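Rhamnosidase B (Bacillus sp., PDB 2OKX) hydrolyses alpha-L-rhamnosides, removing L-rhamnose as a member of glycoside hydrolase family 78, probably with inversion of the anomeric configuration. Local coordinates at residues A[735-740]-A[746-751]; A[687-690]-A[696-699]; A[4-9]-A[71-76]; A[42-45]-A[49-52]. All blocks are in the same frame, centred on the assembly; numbering follows the deposited sequence. Where two conformers were deposited one is given.

Contact 1 (A[735-740]-A[746-751])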
loop_
_atom_site.group_PDB
_atom_site.type_symbol
_atom_site.label_atom_id
_atom_site.label_comp_id
_atom_site.label_asym_id
_atom_site.label_seq_id
_atom_site.Cartn_x
_atom_site.Cartn_y
_atom_site.Cartn_z
ATOM N N THR A 735 -7.071 -35.564 12.605
ATOM C CA THR A 735 -7.039 -35.935 11.196
ATOM C C THR A 735 -5.728 -35.463 10.580
ATOM O O THR A 735 -5.105 -36.177 9.791
ATOM C CB THR A 735 -8.214 -35.298 10.427
ATOM O OG1 THR A 735 -9.452 -35.693 11.032
ATOM C CG2 THR A 735 -8.205 -35.746 8.972
ATOM N N ILE A 736 -5.306 -34.256 10.949
ATOM C CA ILE A 736 -4.062 -33.702 10.435
ATOM C C ILE A 736 -2.890 -34.607 10.806
ATOM O O ILE A 736 -2.089 -34.983 9.948
ATOM C CB ILE A 736 -3.812 -32.282 10.993
ATOM C CG1 ILE A 736 -4.899 -31.330 10.484
ATOM C CG2 ILE A 736 -2.436 -31.791 10.576
ATOM C CD1 ILE A 736 -4.816 -29.927 11.052
ATOM N N ASN A 737 -2.795 -34.960 12.084
ATOM C CA ASN A 737 -1.720 -35.824 12.561
ATOM C C ASN A 737 -1.810 -37.222 11.956
ATOM O O ASN A 737 -0.798 -37.898 11.779
ATOM C CB ASN A 737 -1.757 -35.931 14.091
ATOM C CG ASN A 737 -1.120 -34.736 14.780
ATOM O OD1 ASN A 737 0.057 -34.444 14.571
ATOM N ND2 ASN A 737 -1.892 -34.047 15.611
ATOM N N ALA A 738 -3.029 -37.643 11.636
ATOM C CA ALA A 738 -3.261 -38.965 11.064
ATOM C C ALA A 738 -2.973 -39.045 9.567
ATOM O O ALA A 738 -2.545 -40.085 9.068
ATOM C CB ALA A 738 -4.699 -39.394 11.332
ATOM N N VAL A 739 -3.194 -37.944 8.854
ATOM C CA VAL A 739 -2.994 -37.925 7.410
ATOM C C VAL A 739 -1.772 -37.165 6.897
ATOM O O VAL A 739 -0.929 -37.725 6.194
ATOM C CB VAL A 739 -4.241 -37.337 6.703
ATOM C CG1 VAL A 739 -4.076 -37.421 5.191
ATOM C CG2 VAL A 739 -5.494 -38.074 7.157
ATOM N N LEU A 740 -1.683 -35.888 7.254
ATOM C CA LEU A 740 -0.604 -35.023 6.787
ATOM C C LEU A 740 0.809 -35.245 7.322
ATOM O O LEU A 740 1.730 -34.519 6.947
ATOM C CB LEU A 740 -1.014 -33.566 7.004
ATOM C CG LEU A 740 -2.288 -33.202 6.235
ATOM C CD1 LEU A 740 -2.722 -31.785 6.567
ATOM C CD2 LEU A 740 -2.031 -33.356 4.738
ATOM N N ARG A 746 9.551 -37.607 9.092
ATOM C CA ARG A 746 9.283 -37.095 10.432
ATOM C C ARG A 746 9.006 -35.594 10.356
ATOM O O ARG A 746 9.716 -34.782 10.950
ATOM C CB ARG A 746 10.471 -37.366 11.361
ATOM C CG ARG A 746 10.858 -38.835 11.451
ATOM C CD ARG A 746 11.222 -39.230 12.872
ATOM N NE ARG A 746 12.326 -38.441 13.410
ATOM C CZ ARG A 746 12.770 -38.539 14.659
ATOM N NH1 ARG A 746 13.780 -37.784 15.067
ATOM N NH2 ARG A 746 12.203 -39.392 15.501
ATOM N N ALA A 747 7.962 -35.245 9.609
ATOM C CA ALA A 747 7.551 -33.859 9.417
ATOM C C ALA A 747 6.251 -33.851 8.627
ATOM O O ALA A 747 5.919 -34.833 7.961
ATOM C CB ALA A 747 8.626 -33.094 8.656
ATOM N N TYR A 748 5.511 -32.749 8.703
ATOM C CA TYR A 748 4.253 -32.644 7.976
ATOM C C TYR A 748 4.509 -32.262 6.525
ATOM O O TYR A 748 5.399 -31.460 6.232
ATOM C CB TYR A 748 3.338 -31.597 8.615
ATOM C CG TYR A 748 2.999 -31.870 10.059
ATOM C CD1 TYR A 748 3.893 -31.548 11.080
ATOM C CD2 TYR A 748 1.781 -32.453 10.406
ATOM C CE1 TYR A 748 3.579 -31.797 12.414
ATOM C CE2 TYR A 748 1.459 -32.709 11.734
ATOM C CZ TYR A 748 2.361 -32.378 12.732
ATOM O OH TYR A 748 2.039 -32.625 14.048
ATOM N N ILE A 749 3.726 -32.844 5.620
ATOM C CA ILE A 749 3.859 -32.558 4.197
ATOM C C ILE A 749 3.182 -31.222 3.904
ATOM O O ILE A 749 2.228 -30.844 4.583
ATOM C CB ILE A 749 3.193 -33.656 3.340
ATOM C CG1 ILE A 749 1.689 -33.696 3.613
ATOM C CG2 ILE A 749 3.823 -35.006 3.652
ATOM C CD1 ILE A 749 0.930 -34.685 2.741
ATOM N N ASP A 750 3.674 -30.509 2.899
ATOM C CA ASP A 750 3.099 -29.218 2.548
ATOM C C ASP A 750 1.632 -29.293 2.156
ATOM O O ASP A 750 0.850 -28.411 2.515
ATOM C CB ASP A 750 3.895 -28.564 1.417
ATOM C CG ASP A 750 4.993 -27.655 1.930
ATOM O OD1 ASP A 750 5.164 -27.561 3.167
ATOM O OD2 ASP A 750 5.684 -27.032 1.098
ATOM N N CYS A 751 1.251 -30.341 1.430
ATOM C CA CYS A 751 -0.138 -30.460 1.007
ATOM C C CYS A 751 -0.489 -31.785 0.347
ATOM O O CYS A 751 0.343 -32.684 0.206
ATOM C CB CYS A 751 -0.467 -29.350 0.009
ATOM S SG CYS A 751 0.305 -29.615 -1.618
#
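Leu-740 and Ile-749 meet twice, once through the main chain and once through their side chains. Ile-749 N donates to Leu-740 O at 2.9 Å, and the N-H...O angle of 165° marks a nearly straight bond. Tyr-748 CA approaches Leu-740 O too, at 3.3 Å, adding a more bent CA-H...O contact to the same carbonyl. The leucine methyl CD2 rests on Ile-749 CD1 at 3.8 Å, the two side chains crossing at about a right angle. With chi1 at 63°, CG1 of Ile-749 sits between its own backbone N and carbonyl carbon, close by Leu-740 O, and from there it carries CD1 across to the leucine.

Tyr-748 reaches in the other direction, up the helix. Its OH donates to Asn-737 OD1 over 2.7 Å, with the acceptor at the ring edge and near the ring plane; amide and ring planes are 53° apart. Asn-737 ND2 is bonded to Val-775 O, so the amide is held at both ends and its rotation is fixed. Ile-736 CG2 touches the ring more loosely, 4.2 Å from Tyr-748 CE2, and Trp-741 meets the ring edge-to-face. A phenylalanine at Tyr-748 keeps the ring but lacks the hydroxyl, and would probably leave Asn-737 OD1 without its phenol donor and the amide less firmly oriented.

These contacts fold the end of helix 723-739 against the hairpin of strands 741-742 and 747-752, which carries a G1 beta bulge at Arg-746 and Ala-747. Such a helix-hairpin junction belongs to the alpha barrel of this six-hairpin glycosidase domain.

Contact 2 (A[687-690]-A[696-699])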
loop_
_atom_site.group_PDB
_atom_site.type_symbol
_atom_site.label_atom_id
_atom_site.label_comp_id
_atom_site.label_asym_id
_atom_site.label_seq_id
_atom_site.Cartn_x
_atom_site.Cartn_y
_atom_site.Cartn_z
ATOM N N ILE A 687 6.911 -23.049 -1.263
ATOM C CA ILE A 687 6.057 -23.952 -0.497
ATOM C C ILE A 687 5.064 -24.585 -1.467
ATOM O O ILE A 687 4.557 -23.910 -2.363
ATOM C CB ILE A 687 5.244 -23.190 0.581
ATOM C CG1 ILE A 687 6.175 -22.671 1.676
ATOM C CG2 ILE A 687 4.170 -24.098 1.171
ATOM C CD1 ILE A 687 5.469 -21.816 2.707
ATOM N N ASP A 688 4.786 -25.873 -1.298
ATOM C CA ASP A 688 3.828 -26.529 -2.177
ATOM C C ASP A 688 2.446 -26.191 -1.628
ATOM O O ASP A 688 1.828 -26.972 -0.902
ATOM C CB ASP A 688 4.065 -28.044 -2.202
ATOM C CG ASP A 688 3.382 -28.722 -3.380
ATOM O OD1 ASP A 688 3.085 -28.032 -4.378
ATOM O OD2 ASP A 688 3.158 -29.949 -3.314
ATOM N N GLN A 689 1.980 -24.995 -1.972
ATOM C CA GLN A 689 0.691 -24.496 -1.517
ATOM C C GLN A 689 -0.175 -24.162 -2.730
ATOM O O GLN A 689 -0.474 -22.997 -2.997
ATOM C CB GLN A 689 0.910 -23.255 -0.637
ATOM C CG GLN A 689 1.663 -22.123 -1.333
ATOM C CD GLN A 689 2.200 -21.072 -0.370
ATOM O OE1 GLN A 689 1.590 -20.781 0.660
ATOM N NE2 GLN A 689 3.343 -20.485 -0.715
ATOM N N PRO A 690 -0.595 -25.192 -3.480
ATOM C CA PRO A 690 -1.427 -25.002 -4.672
ATOM C C PRO A 690 -2.819 -24.473 -4.354
ATOM O O PRO A 690 -3.342 -24.685 -3.262
ATOM C CB PRO A 690 -1.470 -26.400 -5.276
ATOM C CG PRO A 690 -1.498 -27.269 -4.051
ATOM C CD PRO A 690 -0.431 -26.627 -3.182
ATOM N N THR A 696 -1.582 -27.910 4.081
ATOM C CA THR A 696 -1.341 -28.113 5.503
ATOM C C THR A 696 -1.314 -26.870 6.390
ATOM O O THR A 696 -2.034 -26.815 7.387
ATOM C CB THR A 696 -0.039 -28.915 5.728
ATOM O OG1 THR A 696 -0.085 -30.123 4.955
ATOM C CG2 THR A 696 0.112 -29.290 7.201
ATOM N N HIS A 697 -0.514 -25.865 6.040
ATOM C CA HIS A 697 -0.443 -24.683 6.898
ATOM C C HIS A 697 -1.786 -24.044 7.259
ATOM O O HIS A 697 -2.003 -23.706 8.423
ATOM C CB HIS A 697 0.535 -23.633 6.330
ATOM C CG HIS A 697 0.166 -23.094 4.983
ATOM N ND1 HIS A 697 -1.034 -22.466 4.730
ATOM C CD2 HIS A 697 0.870 -23.037 3.828
ATOM C CE1 HIS A 697 -1.053 -22.043 3.478
ATOM N NE2 HIS A 697 0.090 -22.377 2.909
ATOM N N GLN A 698 -2.699 -23.888 6.303
ATOM C CA GLN A 698 -3.987 -23.285 6.646
ATOM C C GLN A 698 -4.893 -24.245 7.413
ATOM O O GLN A 698 -5.819 -23.823 8.104
ATOM C CB GLN A 698 -4.706 -22.738 5.405
ATOM C CG GLN A 698 -4.776 -23.662 4.200
ATOM C CD GLN A 698 -5.442 -22.979 3.013
ATOM O OE1 GLN A 698 -5.137 -21.829 2.700
ATOM N NE2 GLN A 698 -6.348 -23.686 2.347
ATOM N N ASN A 699 -4.626 -25.540 7.298
ATOM C CA ASN A 699 -5.411 -26.521 8.038
ATOM C C ASN A 699 -5.027 -26.364 9.507
ATOM O O ASN A 699 -5.878 -26.389 10.396
ATOM C CB ASN A 699 -5.091 -27.934 7.547
ATOM C CG ASN A 699 -6.086 -28.427 6.515
ATOM O OD1 ASN A 699 -7.151 -28.945 6.862
ATOM N ND2 ASN A 699 -5.756 -28.252 5.239
#
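The imidazole of His-697 meets the 687-690 loop edge-on: Gln-689 OE1 and Ile-687 CG2 both lie at its rim, OE1 lifted 25° out of the ring plane, and neither of these atoms sits over a face. Beyond the two segments, Leu-682 of a loop and Asn-628 of helix 627-644 also touch this side chain. The Gln-689 amide is turned steeply against the ring, their planes 74° apart. The setting is the alpha barrel of the six-hairpin glycosidase domain, where a loop with an inverse gamma turn centred on Asp-688 packs beside the first turn of helix 696-715.

One polar bond carries the contact. His-697 NE2 donates to Gln-689 OE1 at 3.1 Å, and an N-H...O angle of 143° makes it clearly bent; the donor is also tilted from the plane of the carbonyl. Gln-689 CG lies between its backbone N and carbonyl carbon, and the chain runs extended from there, which sends the amide out toward the histidine. At its other end, Gln-689 NE2 bonds to Asp-683 O, so both halves of the amide are engaged and its flip state is set.

Apolar contact is slight: Ile-687 CG2 stays 4.4 Å from His-697 CD2. Gln-689 CB comes nearer, 3.7 Å from His-697 NE2, and lies on the other side of the imidazole plane from OE1.

Contact 3 (A[4-9]-A[71-76]); sequences RNWNAS and QFYDSY
Trp-6 drives the edge of its indole into the face of Tyr-73, and this T-shaped pair is the tight part of the contact. The six-membered ring of Trp-6 and the Tyr-73 ring have centroids 5.2 Å apart and planes at 82°. The touching atom is Trp-6 CZ2, which stands over the phenol face but displaced toward its rim, 3.6 Å from Tyr-73 CG. The two aromatic side chains slide past each other in opposite directions. His-43, Ile-112 and Leu-190 also pack on the indole, so the N-terminal loop lies against the outer side of the five-stranded sheet in what is consistent with the beta-sandwich of a galactose-binding-like domain.

The less closely matched fit is at Arg-4, on the margin of the contact: Arg-4 and Trp-6 are partly exposed, whereas Tyr-73 is buried. The arginine methylenes cross the hydroxyl end of the phenol, with Arg-4 CG 3.5 Å from Tyr-73 OH and Arg-4 CD 3.9 Å from Tyr-73 CE1, neither squarely over the face nor at the edge. A bend at chi3 of -67° then turns the guanidinium away from the tyrosine and back over the indole, where NH1 stands 3.2 Å above the Trp-6 plane toward its rim. Arg-4 NH2 forms a salt bridge with Glu-114, whose other oxygen bonds Asn-7 N.

The charge of Arg-4 is thus paired with Glu-114, and the contact with Tyr-73 itself rests on aromatic and van der Waals packing.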
loop_
_atom_site.group_PDB
_atom_site.type_symbol
_atom_site.label_atom_id
_atom_site.label_comp_id
_atom_site.label_asym_id
_atom_site.label_seq_id
_atom_site.Cartn_x
_atom_site.Cartn_y
_atom_site.Cartn_z
ATOM N N ARG A 4 -25.303 11.360 12.395
ATOM C CA ARG A 4 -25.951 12.600 12.784
ATOM C C ARG A 4 -27.030 12.938 11.763
ATOM O O ARG A 4 -27.106 12.326 10.702
ATOM C CB ARG A 4 -24.923 13.738 12.839
ATOM C CG ARG A 4 -24.242 14.051 11.512
ATOM C CD ARG A 4 -23.194 15.137 11.688
ATOM N NE ARG A 4 -23.780 16.431 12.034
ATOM C CZ ARG A 4 -24.254 17.302 11.149
ATOM N NH1 ARG A 4 -24.216 17.018 9.852
ATOM N NH2 ARG A 4 -24.757 18.464 11.558
ATOM N N ASN A 5 -27.861 13.924 12.083
ATOM C CA ASN A 5 -28.919 14.353 11.165
ATOM C C ASN A 5 -28.315 15.460 10.349
ATOM O O ASN A 5 -27.856 16.478 10.908
ATOM C CB ASN A 5 -30.123 14.914 11.931
ATOM C CG ASN A 5 -30.733 13.912 12.866
ATOM O OD1 ASN A 5 -30.919 12.711 12.515
ATOM N ND2 ASN A 5 -31.086 14.372 14.069
ATOM N N TRP A 6 -28.318 15.296 9.038
ATOM C CA TRP A 6 -27.754 16.289 8.158
ATOM C C TRP A 6 -28.761 17.308 7.615
ATOM O O TRP A 6 -29.930 16.991 7.372
ATOM C CB TRP A 6 -27.066 15.588 6.982
ATOM C CG TRP A 6 -25.886 14.756 7.385
ATOM C CD1 TRP A 6 -25.901 13.521 7.970
ATOM C CD2 TRP A 6 -24.514 15.104 7.215
ATOM N NE1 TRP A 6 -24.616 13.075 8.166
ATOM C CE2 TRP A 6 -23.744 14.030 7.710
ATOM C CE3 TRP A 6 -23.859 16.221 6.690
ATOM C CZ2 TRP A 6 -22.340 14.039 7.696
ATOM C CZ3 TRP A 6 -22.459 16.233 6.674
ATOM C CH2 TRP A 6 -21.719 15.143 7.175
ATOM N N ASN A 7 -28.276 18.528 7.418
ATOM C CA ASN A 7 -29.072 19.623 6.882
ATOM C C ASN A 7 -28.320 20.143 5.670
ATOM O O ASN A 7 -28.384 21.325 5.337
ATOM C CB ASN A 7 -29.218 20.742 7.913
ATOM C CG ASN A 7 -29.921 20.283 9.169
ATOM O OD1 ASN A 7 -31.075 19.855 9.124
ATOM N ND2 ASN A 7 -29.228 20.363 10.302
ATOM N N ALA A 8 -27.587 19.241 5.029
ATOM C CA ALA A 8 -26.809 19.577 3.847
ATOM C C ALA A 8 -27.099 18.527 2.787
ATOM O O ALA A 8 -27.641 17.463 3.090
ATOM C CB ALA A 8 -25.320 19.593 4.181
ATOM N N SER A 9 -26.734 18.825 1.547
ATOM C CA SER A 9 -26.977 17.896 0.455
ATOM C C SER A 9 -25.699 17.514 -0.275
ATOM O O SER A 9 -24.767 18.312 -0.369
ATOM C CB SER A 9 -27.954 18.519 -0.546
ATOM O OG SER A 9 -29.160 18.901 0.092
ATOM N N GLN A 71 -20.227 5.105 4.698
ATOM C CA GLN A 71 -19.334 6.192 4.314
ATOM C C GLN A 71 -18.933 7.037 5.524
ATOM O O GLN A 71 -19.770 7.709 6.128
ATOM C CB GLN A 71 -20.037 7.062 3.267
ATOM C CG GLN A 71 -19.205 8.178 2.657
ATOM C CD GLN A 71 -18.048 7.667 1.827
ATOM O OE1 GLN A 71 -18.134 6.609 1.207
ATOM N NE2 GLN A 71 -16.960 8.429 1.796
ATOM N N PHE A 72 -17.649 7.003 5.864
ATOM C CA PHE A 72 -17.117 7.748 7.003
ATOM C C PHE A 72 -17.012 9.252 6.750
ATOM O O PHE A 72 -16.541 9.685 5.695
ATOM C CB PHE A 72 -15.734 7.204 7.371
ATOM C CG PHE A 72 -15.767 5.904 8.125
ATOM C CD1 PHE A 72 -16.080 5.878 9.478
ATOM C CD2 PHE A 72 -15.463 4.705 7.484
ATOM C CE1 PHE A 72 -16.087 4.673 10.192
ATOM C CE2 PHE A 72 -15.469 3.497 8.186
ATOM C CZ PHE A 72 -15.780 3.483 9.545
ATOM N N TYR A 73 -17.448 10.051 7.720
ATOM C CA TYR A 73 -17.367 11.502 7.585
ATOM C C TYR A 73 -16.530 12.082 8.717
ATOM O O TYR A 73 -16.512 11.549 9.828
ATOM C CB TYR A 73 -18.769 12.132 7.570
ATOM C CG TYR A 73 -19.548 12.007 8.857
ATOM C CD1 TYR A 73 -19.398 12.941 9.883
ATOM C CD2 TYR A 73 -20.455 10.963 9.046
ATOM C CE1 TYR A 73 -20.138 12.838 11.067
ATOM C CE2 TYR A 73 -21.193 10.851 10.220
ATOM C CZ TYR A 73 -21.032 11.790 11.226
ATOM O OH TYR A 73 -21.765 11.675 12.387
ATOM N N ASP A 74 -15.844 13.182 8.426
ATOM C CA ASP A 74 -14.979 13.834 9.402
ATOM C C ASP A 74 -15.625 15.063 10.024
ATOM O O ASP A 74 -16.417 15.746 9.379
ATOM C CB ASP A 74 -13.665 14.239 8.733
ATOM C CG ASP A 74 -12.986 13.073 8.052
ATOM O OD1 ASP A 74 -12.876 12.007 8.688
ATOM O OD2 ASP A 74 -12.565 13.218 6.890
ATOM N N SER A 75 -15.273 15.334 11.278
ATOM C CA SER A 75 -15.801 16.488 12.001
ATOM C C SER A 75 -14.644 17.318 12.548
ATOM O O SER A 75 -13.934 16.879 13.451
ATOM C CB SER A 75 -16.693 16.030 13.160
ATOM O OG SER A 75 -17.753 15.206 12.707
ATOM N N TYR A 76 -14.461 18.516 11.999
ATOM C CA TYR A 76 -13.388 19.407 12.436
ATOM C C TYR A 76 -13.876 20.572 13.278
ATOM O O TYR A 76 -14.929 21.144 13.006
ATOM C CB TYR A 76 -12.652 20.022 11.246
ATOM C CG TYR A 76 -11.993 19.050 10.305
ATOM C CD1 TYR A 76 -12.731 18.391 9.321
ATOM C CD2 TYR A 76 -10.624 18.807 10.380
ATOM C CE1 TYR A 76 -12.117 17.513 8.432
ATOM C CE2 TYR A 76 -10.000 17.933 9.497
ATOM C CZ TYR A 76 -10.751 17.288 8.526
ATOM O OH TYR A 76 -10.139 16.410 7.662
#

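Contact 4 (A[42-45]-A[49-52]); sequences LHIT and RYVL
Ile-44 lays its CD1 methyl over the middle of the Tyr-50 ring, a CH-pi contact 4.0 Å from that ring's centroid and only 12° off the ring normal. Its other branch reaches the far end of the same ring, with Ile-44 CG2 3.8 Å from Tyr-50 OH. The two strands belong to the facing sheets of a beta-sandwich, consistent with the galactose-binding-like fold of the N-terminal domain: their axes stay 8.4 Å apart and run at 149°, so side chains rather than backbone bonds join them.

Next to this pair, Leu-42 and Leu-52 reach toward each other tip to tip, Leu-42 CD1 lying 4.0 Å from Leu-52 CD2. Around them, Val-92 packs on Tyr-50 and Leu-52, Leu-111 on Ile-44 and Ile-90 on Leu-42, completing an apolar core between the sheets.

The phenol oxygen is buried but satisfied. Tyr-50 OH is hydrogen-bonded to Asp-74 OD2 and to Tyr-76 OH, both from strand 70-77, and these bonds probably fix where the ring lies under Ile-44. A leucine in place of Tyr-50 has neither ring nor hydroxyl and is likely to leave Asp-74 without its phenol partner and a gap under Ile-44.

With CG1 of Ile-44 anti to the backbone N (chi1 176°), CD1 projects far enough to come 4.5 Å from Leu-52 CD1 while still covering the tyrosine.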
loop_
_atom_site.group_PDB
_atom_site.type_symbol
_atom_site.label_atom_id
_atom_site.label_comp_id
_atom_site.label_asym_id
_atom_site.label_seq_id
_atom_site.Cartn_x
_atom_site.Cartn_y
_atom_site.Cartn_z
ATOM N N LEU A 42 -17.344 21.379 11.625
ATOM C CA LEU A 42 -17.525 21.227 10.189
ATOM C C LEU A 42 -17.474 19.730 9.906
ATOM O O LEU A 42 -16.421 19.096 10.026
ATOM C CB LEU A 42 -16.418 21.958 9.425
ATOM C CG LEU A 42 -16.611 22.129 7.915
ATOM C CD1 LEU A 42 -15.635 23.167 7.383
ATOM C CD2 LEU A 42 -16.414 20.793 7.208
ATOM N N HIS A 43 -18.627 19.171 9.554
ATOM C CA HIS A 43 -18.759 17.750 9.257
ATOM C C HIS A 43 -18.677 17.576 7.750
ATOM O O HIS A 43 -19.379 18.256 7.003
ATOM C CB HIS A 43 -20.101 17.249 9.780
ATOM C CG HIS A 43 -20.355 17.609 11.211
ATOM N ND1 HIS A 43 -19.752 16.955 12.265
ATOM C CD2 HIS A 43 -21.143 18.564 11.762
ATOM C CE1 HIS A 43 -20.158 17.488 13.402
ATOM N NE2 HIS A 43 -21.004 18.467 13.125
ATOM N N ILE A 44 -17.834 16.654 7.300
ATOM C CA ILE A 44 -17.643 16.469 5.870
ATOM C C ILE A 44 -17.174 15.087 5.426
ATOM O O ILE A 44 -16.523 14.355 6.174
ATOM C CB ILE A 44 -16.612 17.506 5.351
ATOM C CG1 ILE A 44 -16.310 17.285 3.868
ATOM C CG2 ILE A 44 -15.322 17.397 6.167
ATOM C CD1 ILE A 44 -15.322 18.294 3.293
ATOM N N THR A 45 -17.537 14.741 4.197
ATOM C CA THR A 45 -17.115 13.497 3.570
ATOM C C THR A 45 -17.234 13.743 2.075
ATOM O O THR A 45 -17.889 14.693 1.648
ATOM C CB THR A 45 -17.968 12.278 3.991
ATOM O OG1 THR A 45 -17.319 11.081 3.538
ATOM C CG2 THR A 45 -19.361 12.342 3.381
ATOM N N ARG A 49 -12.057 11.384 -2.503
ATOM C CA ARG A 49 -11.275 11.986 -1.419
ATOM C C ARG A 49 -11.356 13.515 -1.489
ATOM O O ARG A 49 -11.703 14.071 -2.530
ATOM C CB ARG A 49 -9.808 11.552 -1.530
ATOM C CG ARG A 49 -9.571 10.044 -1.474
ATOM C CD ARG A 49 -9.837 9.483 -0.089
ATOM N NE ARG A 49 -9.438 8.083 0.026
ATOM C CZ ARG A 49 -10.273 7.048 -0.005
ATOM N NH1 ARG A 49 -11.580 7.240 -0.145
ATOM N NH2 ARG A 49 -9.798 5.815 0.111
ATOM N N TYR A 50 -11.021 14.195 -0.393
ATOM C CA TYR A 50 -11.076 15.653 -0.377
ATOM C C TYR A 50 -9.910 16.320 0.349
ATOM O O TYR A 50 -9.202 15.689 1.130
ATOM C CB TYR A 50 -12.363 16.132 0.305
ATOM C CG TYR A 50 -12.339 15.970 1.815
ATOM C CD1 TYR A 50 -12.876 14.839 2.429
ATOM C CD2 TYR A 50 -11.723 16.923 2.626
ATOM C CE1 TYR A 50 -12.799 14.660 3.814
ATOM C CE2 TYR A 50 -11.636 16.752 4.010
ATOM C CZ TYR A 50 -12.173 15.620 4.594
ATOM O OH TYR A 50 -12.065 15.444 5.955
ATOM N N VAL A 51 -9.743 17.609 0.074
ATOM C CA VAL A 51 -8.757 18.462 0.729
ATOM C C VAL A 51 -9.590 19.678 1.155
ATOM O O VAL A 51 -10.160 20.376 0.310
ATOM C CB VAL A 51 -7.639 18.923 -0.215
ATOM C CG1 VAL A 51 -6.715 19.877 0.533
ATOM C CG2 VAL A 51 -6.844 17.721 -0.726
ATOM N N LEU A 52 -9.669 19.919 2.459
ATOM C CA LEU A 52 -10.474 21.013 3.002
ATOM C C LEU A 52 -9.735 22.306 3.328
ATOM O O LEU A 52 -8.663 22.288 3.942
ATOM C CB LEU A 52 -11.195 20.531 4.264
ATOM C CG LEU A 52 -11.949 21.576 5.097
ATOM C CD1 LEU A 52 -13.163 22.078 4.319
ATOM C CD2 LEU A 52 -12.383 20.956 6.423
#

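Overall arrangement
From the N terminus, contact 3 opens first and closes last of the N-terminal pair, when strand 70-77 comes back to the 4-9 loop after some sixty residues. Contact 4 is nested inside that loop, where the chain passes from strand 41-47 of one sheet to strand 49-54 of the facing one. The two touch through neighbouring strands 41-47 and 70-77, tying the N-terminal segment and both sheets together. Contacts 2 and 1 follow in series, far off in the glycosidase domain, with centres about 45 Å and 54 Å from that of contact 4. Each closes a short loop; strand 747-752 touches both the 687-690 loop and the start of helix 696-715, joining them.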